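Local coordinates for nucleoplasmin-like protein (PDB 1NLQ) that binds core histones and acts in the ATP-facilitated assembly of approximately regularly spaced nucleosomal arrays, at residues G29-I34 against E80-K85; K35-G40 against V75-E80; V51-P56 against S84-K89. All blocks are in the same frame, centred on the assembly; numbering follows the deposited sequence.

Interaction 1 (G29-I34 against E80-K85)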
# COMPACT_ATOMS: atom_id res chain seq x y z
N GLY A 29 -7.05 -24.04 -10.11
CA GLY A 29 -6.79 -22.62 -10.17
C GLY A 29 -6.88 -21.90 -8.84
O GLY A 29 -6.89 -20.67 -8.80
N GLN A 30 -6.94 -22.65 -7.75
CA GLN A 30 -7.02 -22.00 -6.45
C GLN A 30 -5.81 -21.13 -6.19
O GLN A 30 -4.68 -21.50 -6.50
CB GLN A 30 -7.17 -23.03 -5.32
CG GLN A 30 -6.06 -24.05 -5.19
CD GLN A 30 -6.39 -25.35 -5.91
OE1 GLN A 30 -6.55 -25.37 -7.13
NE2 GLN A 30 -6.52 -26.44 -5.15
N LYS A 31 -6.05 -19.95 -5.62
CA LYS A 31 -4.98 -19.01 -5.32
C LYS A 31 -5.23 -18.32 -3.99
O LYS A 31 -6.36 -17.95 -3.68
CB LYS A 31 -4.88 -17.94 -6.42
CG LYS A 31 -3.82 -16.87 -6.15
CD LYS A 31 -3.91 -15.70 -7.13
CE LYS A 31 -3.75 -16.16 -8.58
NZ LYS A 31 -3.65 -15.01 -9.53
N LEU A 32 -4.17 -18.15 -3.22
CA LEU A 32 -4.25 -17.46 -1.94
C LEU A 32 -3.55 -16.12 -2.11
O LEU A 32 -2.37 -16.07 -2.47
CB LEU A 32 -3.55 -18.27 -0.85
CG LEU A 32 -3.54 -17.60 0.53
CD1 LEU A 32 -4.96 -17.44 1.05
CD2 LEU A 32 -2.72 -18.45 1.48
N VAL A 33 -4.27 -15.04 -1.86
CA VAL A 33 -3.68 -13.71 -1.99
C VAL A 33 -3.54 -13.15 -0.59
O VAL A 33 -4.51 -13.06 0.15
CB VAL A 33 -4.59 -12.76 -2.80
CG1 VAL A 33 -3.90 -11.41 -2.96
CG2 VAL A 33 -4.90 -13.37 -4.16
N ILE A 34 -2.32 -12.79 -0.21
CA ILE A 34 -2.10 -12.24 1.12
C ILE A 34 -2.02 -10.73 1.01
O ILE A 34 -1.08 -10.19 0.43
CB ILE A 34 -0.82 -12.79 1.76
CG1 ILE A 34 -0.95 -14.30 1.95
CG2 ILE A 34 -0.57 -12.12 3.09
CD1 ILE A 34 -2.20 -14.74 2.70
N GLU A 80 0.81 -13.52 -4.02
CA GLU A 80 -0.08 -14.64 -4.26
C GLU A 80 0.62 -15.97 -4.40
O GLU A 80 1.78 -16.05 -4.81
CB GLU A 80 -0.95 -14.39 -5.49
CG GLU A 80 -0.22 -13.91 -6.71
CD GLU A 80 -1.17 -13.76 -7.88
OE1 GLU A 80 -2.19 -13.05 -7.73
OE2 GLU A 80 -0.91 -14.36 -8.94
N PHE A 81 -0.11 -17.02 -4.03
CA PHE A 81 0.38 -18.38 -4.09
C PHE A 81 -0.66 -19.15 -4.89
O PHE A 81 -1.82 -19.24 -4.51
CB PHE A 81 0.52 -18.93 -2.68
CG PHE A 81 1.38 -18.08 -1.79
CD1 PHE A 81 0.81 -17.17 -0.90
CD2 PHE A 81 2.77 -18.15 -1.88
CE1 PHE A 81 1.61 -16.34 -0.12
CE2 PHE A 81 3.58 -17.32 -1.11
CZ PHE A 81 3.00 -16.41 -0.23
N TYR A 82 -0.22 -19.71 -6.01
CA TYR A 82 -1.11 -20.42 -6.91
C TYR A 82 -0.98 -21.93 -6.80
O TYR A 82 0.13 -22.46 -6.78
CB TYR A 82 -0.80 -19.97 -8.33
CG TYR A 82 -1.62 -20.61 -9.43
CD1 TYR A 82 -2.91 -20.18 -9.71
CD2 TYR A 82 -1.06 -21.60 -10.24
CE1 TYR A 82 -3.64 -20.72 -10.77
CE2 TYR A 82 -1.77 -22.14 -11.30
CZ TYR A 82 -3.06 -21.69 -11.56
OH TYR A 82 -3.75 -22.22 -12.63
N GLU A 83 -2.11 -22.61 -6.70
CA GLU A 83 -2.14 -24.07 -6.62
C GLU A 83 -0.94 -24.65 -5.90
O GLU A 83 -0.15 -25.39 -6.48
CB GLU A 83 -2.20 -24.66 -8.03
CG GLU A 83 -3.49 -24.38 -8.76
CD GLU A 83 -3.50 -24.95 -10.16
OE1 GLU A 83 -4.58 -24.97 -10.78
OE2 GLU A 83 -2.43 -25.37 -10.65
N SER A 84 -0.80 -24.31 -4.62
CA SER A 84 0.31 -24.84 -3.86
C SER A 84 0.01 -24.84 -2.38
O SER A 84 -0.85 -24.09 -1.90
CB SER A 84 1.59 -24.03 -4.16
OG SER A 84 1.39 -22.63 -4.00
N LYS A 85 0.69 -25.72 -1.66
CA LYS A 85 0.51 -25.81 -0.22
C LYS A 85 1.39 -24.73 0.39
O LYS A 85 2.61 -24.71 0.16
CB LYS A 85 0.95 -27.19 0.28
CG LYS A 85 0.73 -27.37 1.76
CD LYS A 85 1.26 -28.70 2.25
CE LYS A 85 1.11 -28.82 3.76
NZ LYS A 85 1.92 -29.93 4.30
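Lys31 reaches diagonally to Glu80, two residues along from its pairing partner Tyr82 on the antiparallel strands 31-34 and 80-82. Lys31 CB sits 3.8 Å from Phe81 O. Lys31 CG is 3.5 Å from Phe81 O and also approaches Glu80 CB. CD and CE then pass over the Glu80 carboxylate, and the bend at chi3 (-59°) sets CE there. Lys31 NZ ends in a salt bridge, 2.9 Å from Glu80 OE2, and is also near OE1; both hydrogen bonds are weak. Glu4 of a neighbouring subunit gives NZ a second acidic partner.

Leu32 and Phe81 form the hydrogen-bonded pair. Leu32 N donates to Phe81 O at 2.9 Å, and Phe81 N returns a bond to Leu32 O. On that face Ile34 CG1 meets the edge of the Phe81 ring at CE1, 3.9 Å away.

The strand ends are tied by Glu83. Glu83 N donates to Gln30 O at 2.8 Å, and Glu83 OE1 takes Gly29 N at 2.7 Å through the anti lone pair. Glu83 CG lies over the centre of the Tyr82 ring.

The arrangement is an antiparallel pairing in the beta sandwich of the nucleoplasmin core; within the chain, strand 74-82 is an outermost strand of its sheet.

Interaction 2 (K35-G40 against V75-E80)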
# COMPACT_ATOMS: atom_id res chain seq x y z
N LYS A 35 -3.02 -10.05 1.57
CA LYS A 35 -3.11 -8.60 1.50
C LYS A 35 -2.46 -7.83 2.64
O LYS A 35 -1.86 -6.79 2.42
CB LYS A 35 -4.57 -8.17 1.41
CG LYS A 35 -5.27 -8.58 0.13
CD LYS A 35 -4.68 -7.83 -1.05
CE LYS A 35 -5.52 -7.99 -2.31
NZ LYS A 35 -5.00 -7.13 -3.41
N GLN A 36 -2.60 -8.35 3.85
CA GLN A 36 -2.08 -7.66 5.02
C GLN A 36 -1.63 -8.61 6.12
O GLN A 36 -2.23 -9.66 6.34
CB GLN A 36 -3.16 -6.70 5.55
CG GLN A 36 -2.87 -6.03 6.88
CD GLN A 36 -4.01 -5.13 7.36
OE1 GLN A 36 -3.98 -3.92 7.18
NE2 GLN A 36 -5.03 -5.74 7.96
N ILE A 37 -0.54 -8.25 6.79
CA ILE A 37 -0.01 -9.01 7.91
C ILE A 37 0.13 -7.93 8.97
O ILE A 37 0.90 -6.99 8.83
CB ILE A 37 1.34 -9.67 7.59
CG1 ILE A 37 1.14 -10.67 6.45
CG2 ILE A 37 1.86 -10.41 8.81
CD1 ILE A 37 2.39 -11.45 6.04
N LEU A 38 -0.66 -8.09 10.03
CA LEU A 38 -0.76 -7.11 11.09
C LEU A 38 -0.33 -7.59 12.46
O LEU A 38 -0.65 -8.71 12.86
CB LEU A 38 -2.22 -6.66 11.13
CG LEU A 38 -2.77 -5.67 12.16
CD1 LEU A 38 -2.17 -4.29 11.96
CD2 LEU A 38 -4.29 -5.63 11.98
N LEU A 39 0.41 -6.74 13.18
CA LEU A 39 0.90 -7.07 14.51
C LEU A 39 -0.15 -6.69 15.57
O LEU A 39 -0.65 -5.58 15.58
CB LEU A 39 2.20 -6.32 14.78
CG LEU A 39 2.89 -6.61 16.12
CD1 LEU A 39 3.39 -8.05 16.14
CD2 LEU A 39 4.06 -5.65 16.32
N GLY A 40 -0.47 -7.63 16.45
CA GLY A 40 -1.45 -7.37 17.49
C GLY A 40 -1.05 -6.29 18.47
O GLY A 40 0.13 -6.08 18.74
N VAL A 75 2.38 -4.81 7.32
CA VAL A 75 2.92 -4.81 5.97
C VAL A 75 1.78 -5.26 5.05
O VAL A 75 0.84 -5.94 5.48
CB VAL A 75 4.14 -5.76 5.78
CG1 VAL A 75 5.34 -5.23 6.54
CG2 VAL A 75 3.78 -7.17 6.23
N ASN A 76 1.86 -4.85 3.79
CA ASN A 76 0.84 -5.19 2.81
C ASN A 76 1.55 -5.84 1.64
O ASN A 76 1.82 -5.21 0.63
CB ASN A 76 0.12 -3.92 2.36
CG ASN A 76 -0.64 -3.26 3.49
OD1 ASN A 76 -1.73 -3.69 3.86
ND2 ASN A 76 -0.06 -2.21 4.07
N PRO A 77 1.87 -7.13 1.77
CA PRO A 77 2.58 -7.87 0.72
C PRO A 77 1.89 -7.87 -0.64
O PRO A 77 2.51 -7.58 -1.67
CB PRO A 77 2.70 -9.28 1.30
CG PRO A 77 2.66 -9.05 2.79
CD PRO A 77 1.58 -8.01 2.92
N ASP A 78 0.60 -8.21 -0.64
CA ASP A 78 -0.19 -8.32 -1.85
C ASP A 78 0.46 -9.36 -2.74
O ASP A 78 0.58 -9.19 -3.95
CB ASP A 78 -0.29 -6.98 -2.60
CG ASP A 78 -1.33 -7.02 -3.72
OD1 ASP A 78 -2.27 -7.83 -3.62
OD2 ASP A 78 -1.22 -6.24 -4.70
N VAL A 79 0.90 -10.45 -2.12
CA VAL A 79 1.53 -11.53 -2.86
C VAL A 79 0.54 -12.66 -3.05
O VAL A 79 -0.47 -12.74 -2.35
CB VAL A 79 2.77 -12.08 -2.12
CG1 VAL A 79 3.82 -11.00 -2.02
CG2 VAL A 79 2.38 -12.58 -0.74
N GLU A 80 0.81 -13.52 -4.02
CA GLU A 80 -0.08 -14.64 -4.26
C GLU A 80 0.62 -15.97 -4.40
O GLU A 80 1.78 -16.05 -4.81
CB GLU A 80 -0.95 -14.39 -5.49
CG GLU A 80 -0.22 -13.91 -6.71
CD GLU A 80 -1.17 -13.76 -7.88
OE1 GLU A 80 -2.19 -13.05 -7.73
OE2 GLU A 80 -0.91 -14.36 -8.94
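Ile37 and Val75 form an antiparallel hydrogen-bonded pair. Ile37 N donates to Val75 O, and Val75 N donates back to Ile37 O, each at 3.0 Å. Their side chains share a face, where Ile37 CB touches Val75 CG2 at 3.7 Å. The Ile37 chain stays extended to CD1 (chi2 -178°), and Ile37 CD1 reaches Pro77 CG at 4.0 Å, the two side chains crossing at about a right angle.

Lys35 makes the polar contact. Its chain runs beside that of Asp78 and points the same way. Lys35 NZ forms a salt bridge to Asp78 OD1 at 2.8 Å, approaching from above the carboxylate plane, 47° out of it. Asp78 OD2 is held by Lys35 of a neighbouring subunit, and Lys35 NZ binds Asp78 of another. These charges thus link subunits around the pentamer.

Two bulges interrupt the regular pairing next to the salt bridge. Lys35 and Gln36 both face His100 in a classic beta bulge. Asp78 and Val79 both face Ile34 in a G1 bulge, where Asp78 has positive phi (59°). At the first bulge Lys35 O takes a CA-H...O contact from Asn76 CA at 3.2 Å. The Gln36 amide turns to His100 through NE2.

Strand 31-39 has strand 97-104 on its other side, and Ile37 also packs on Ile64 and Ala65 of strand 60-68 in the facing sheet.

Interaction 3 (V51-P56 against S84-K89)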
# COMPACT_ATOMS: atom_id res chain seq x y z
N VAL A 51 7.34 -13.40 10.17
CA VAL A 51 6.52 -14.46 9.60
C VAL A 51 7.25 -14.97 8.37
O VAL A 51 7.65 -14.19 7.51
CB VAL A 51 5.13 -13.96 9.19
CG1 VAL A 51 4.33 -15.08 8.53
CG2 VAL A 51 4.38 -13.42 10.39
N GLU A 52 7.43 -16.28 8.29
CA GLU A 52 8.11 -16.88 7.16
C GLU A 52 7.11 -17.69 6.36
O GLU A 52 6.28 -18.39 6.94
CB GLU A 52 9.22 -17.80 7.65
CG GLU A 52 9.93 -18.54 6.54
CD GLU A 52 10.66 -19.76 7.06
OE1 GLU A 52 11.67 -19.60 7.77
OE2 GLU A 52 10.19 -20.87 6.76
N VAL A 53 7.17 -17.59 5.04
CA VAL A 53 6.26 -18.35 4.21
C VAL A 53 7.03 -19.52 3.61
O VAL A 53 8.20 -19.39 3.28
CB VAL A 53 5.64 -17.47 3.07
CG1 VAL A 53 6.69 -17.07 2.06
CG2 VAL A 53 4.53 -18.24 2.38
N ASN A 54 6.36 -20.67 3.52
CA ASN A 54 6.98 -21.87 2.97
C ASN A 54 6.11 -22.51 1.90
O ASN A 54 4.93 -22.73 2.10
CB ASN A 54 7.21 -22.91 4.07
CG ASN A 54 8.17 -22.43 5.13
OD1 ASN A 54 7.77 -21.75 6.09
ND2 ASN A 54 9.44 -22.77 4.97
N THR A 55 6.71 -22.79 0.76
CA THR A 55 6.00 -23.46 -0.32
C THR A 55 6.98 -24.43 -0.96
O THR A 55 7.95 -24.02 -1.58
CB THR A 55 5.49 -22.47 -1.39
OG1 THR A 55 4.31 -21.80 -0.90
CG2 THR A 55 5.13 -23.21 -2.66
N PRO A 56 6.73 -25.73 -0.81
CA PRO A 56 7.64 -26.72 -1.41
C PRO A 56 7.68 -26.55 -2.92
O PRO A 56 8.75 -26.56 -3.54
CB PRO A 56 7.03 -28.05 -0.99
CG PRO A 56 6.30 -27.71 0.30
CD PRO A 56 5.64 -26.41 -0.09
N SER A 84 -0.80 -24.31 -4.62
CA SER A 84 0.31 -24.84 -3.86
C SER A 84 0.01 -24.84 -2.38
O SER A 84 -0.85 -24.09 -1.90
CB SER A 84 1.59 -24.03 -4.16
OG SER A 84 1.39 -22.63 -4.00
N LYS A 85 0.69 -25.72 -1.66
CA LYS A 85 0.51 -25.81 -0.22
C LYS A 85 1.39 -24.73 0.39
O LYS A 85 2.61 -24.71 0.16
CB LYS A 85 0.95 -27.19 0.28
CG LYS A 85 0.73 -27.37 1.76
CD LYS A 85 1.26 -28.70 2.25
CE LYS A 85 1.11 -28.82 3.76
NZ LYS A 85 1.92 -29.93 4.30
N VAL A 86 0.79 -23.83 1.15
CA VAL A 86 1.55 -22.75 1.76
C VAL A 86 1.50 -22.76 3.28
O VAL A 86 0.43 -22.83 3.87
CB VAL A 86 1.04 -21.38 1.27
CG1 VAL A 86 1.84 -20.27 1.92
CG2 VAL A 86 1.15 -21.30 -0.23
N THR A 87 2.67 -22.70 3.91
CA THR A 87 2.69 -22.68 5.37
C THR A 87 3.33 -21.39 5.88
O THR A 87 4.42 -21.03 5.46
CB THR A 87 3.49 -23.86 5.93
OG1 THR A 87 2.92 -25.10 5.48
CG2 THR A 87 3.46 -23.83 7.44
N PHE A 88 2.64 -20.70 6.79
CA PHE A 88 3.14 -19.46 7.38
C PHE A 88 3.59 -19.79 8.79
O PHE A 88 2.87 -20.44 9.53
CB PHE A 88 2.04 -18.40 7.46
CG PHE A 88 1.44 -18.03 6.15
CD1 PHE A 88 0.19 -18.53 5.78
CD2 PHE A 88 2.11 -17.20 5.26
CE1 PHE A 88 -0.38 -18.20 4.57
CE2 PHE A 88 1.55 -16.85 4.04
CZ PHE A 88 0.30 -17.35 3.69
N LYS A 89 4.79 -19.35 9.15
CA LYS A 89 5.28 -19.64 10.49
C LYS A 89 5.88 -18.43 11.17
O LYS A 89 6.61 -17.66 10.56
CB LYS A 89 6.33 -20.75 10.46
CG LYS A 89 6.75 -21.15 11.85
CD LYS A 89 7.63 -22.38 11.88
CE LYS A 89 8.03 -22.67 13.32
NZ LYS A 89 8.95 -23.82 13.45
O HOH W 1 3.60 -20.97 -4.06
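Val53 CG2 presses against Val86 CG1 at 3.4 Å, closer than usual van der Waals contact. Val53 CG2 also lies 3.7 Å from Phe88 CE2. Val53 and Phe88 are a non-hydrogen-bonded pair and their side chains run side by side. Val53 CG2 is anti to the backbone N, which directs it at both neighbours. Val86 CG1 also sits above one face of the Phe88 ring, offset toward the rim. Val51 CG1 adds a looser contact with Phe88 CB.

The backbones bond on either side of the Val53-Phe88 pair. Glu52 and Lys89 exchange two hydrogen bonds, both 2.8 Å between N and O. Asn54 and Thr87 exchange two more; the one from Asn54 N to Thr87 O is bent, with 139° at the hydrogen. Strands 51-55 and 86-89 are the two inner strands of one sheet of the nucleoplasmin beta sandwich. Val53 and Val86 face its interior, where both meet Phe81 of the other sheet.

Glu52, Asn54, Thr87 and Lys89 lie on the other face. Asn54 ND2 donates to Glu52 OE2 at 2.7 Å in a bent bond, with 130° at the hydrogen, and has a weak hydrogen bond to Gln61. Replacing Asn54 with an alanine would probably leave Glu52 OE2 without this amide donor and its carboxylate freer to turn. Thr87 OG1 bonds to Thr19.

Toward the strand end Thr55 OG1 lies 3.3 Å from Val86 CG2, while Thr55 CG2 touches Ser84 CB. A water bridges the two residues, bound to Ser84 OG and weakly to Thr55 OG1. Ser84 OG also has a hydrogen-bond partner in Tyr82 O. Pro56 CD rests against Lys85 O at the exposed end.

In the fold
Interactions 1 and 2 join the same two strands, 31-39 and 74-82, at successive places. Interaction 3 joins strands 48-55 and 86-92 of the facing sheet. Each has a buried apolar face: Leu32, Ile34 and Phe81 in interaction 1, Ile37 and Val75 in interaction 2, Val53, Val86 and Phe88 in interaction 3. Phe81 packs on Val53 and Val86, and Ile34 and Leu32 on Phe88. Interactions 2 and 3 touch where Ile37 packs on Val51. The partly exposed faces differ. Interactions 1 and 2 carry lysine-acid salt bridges, which neighbouring subunits extend. Interaction 3 has an amide-carboxylate bond there; its water lies at the strand end, on the Val53 side.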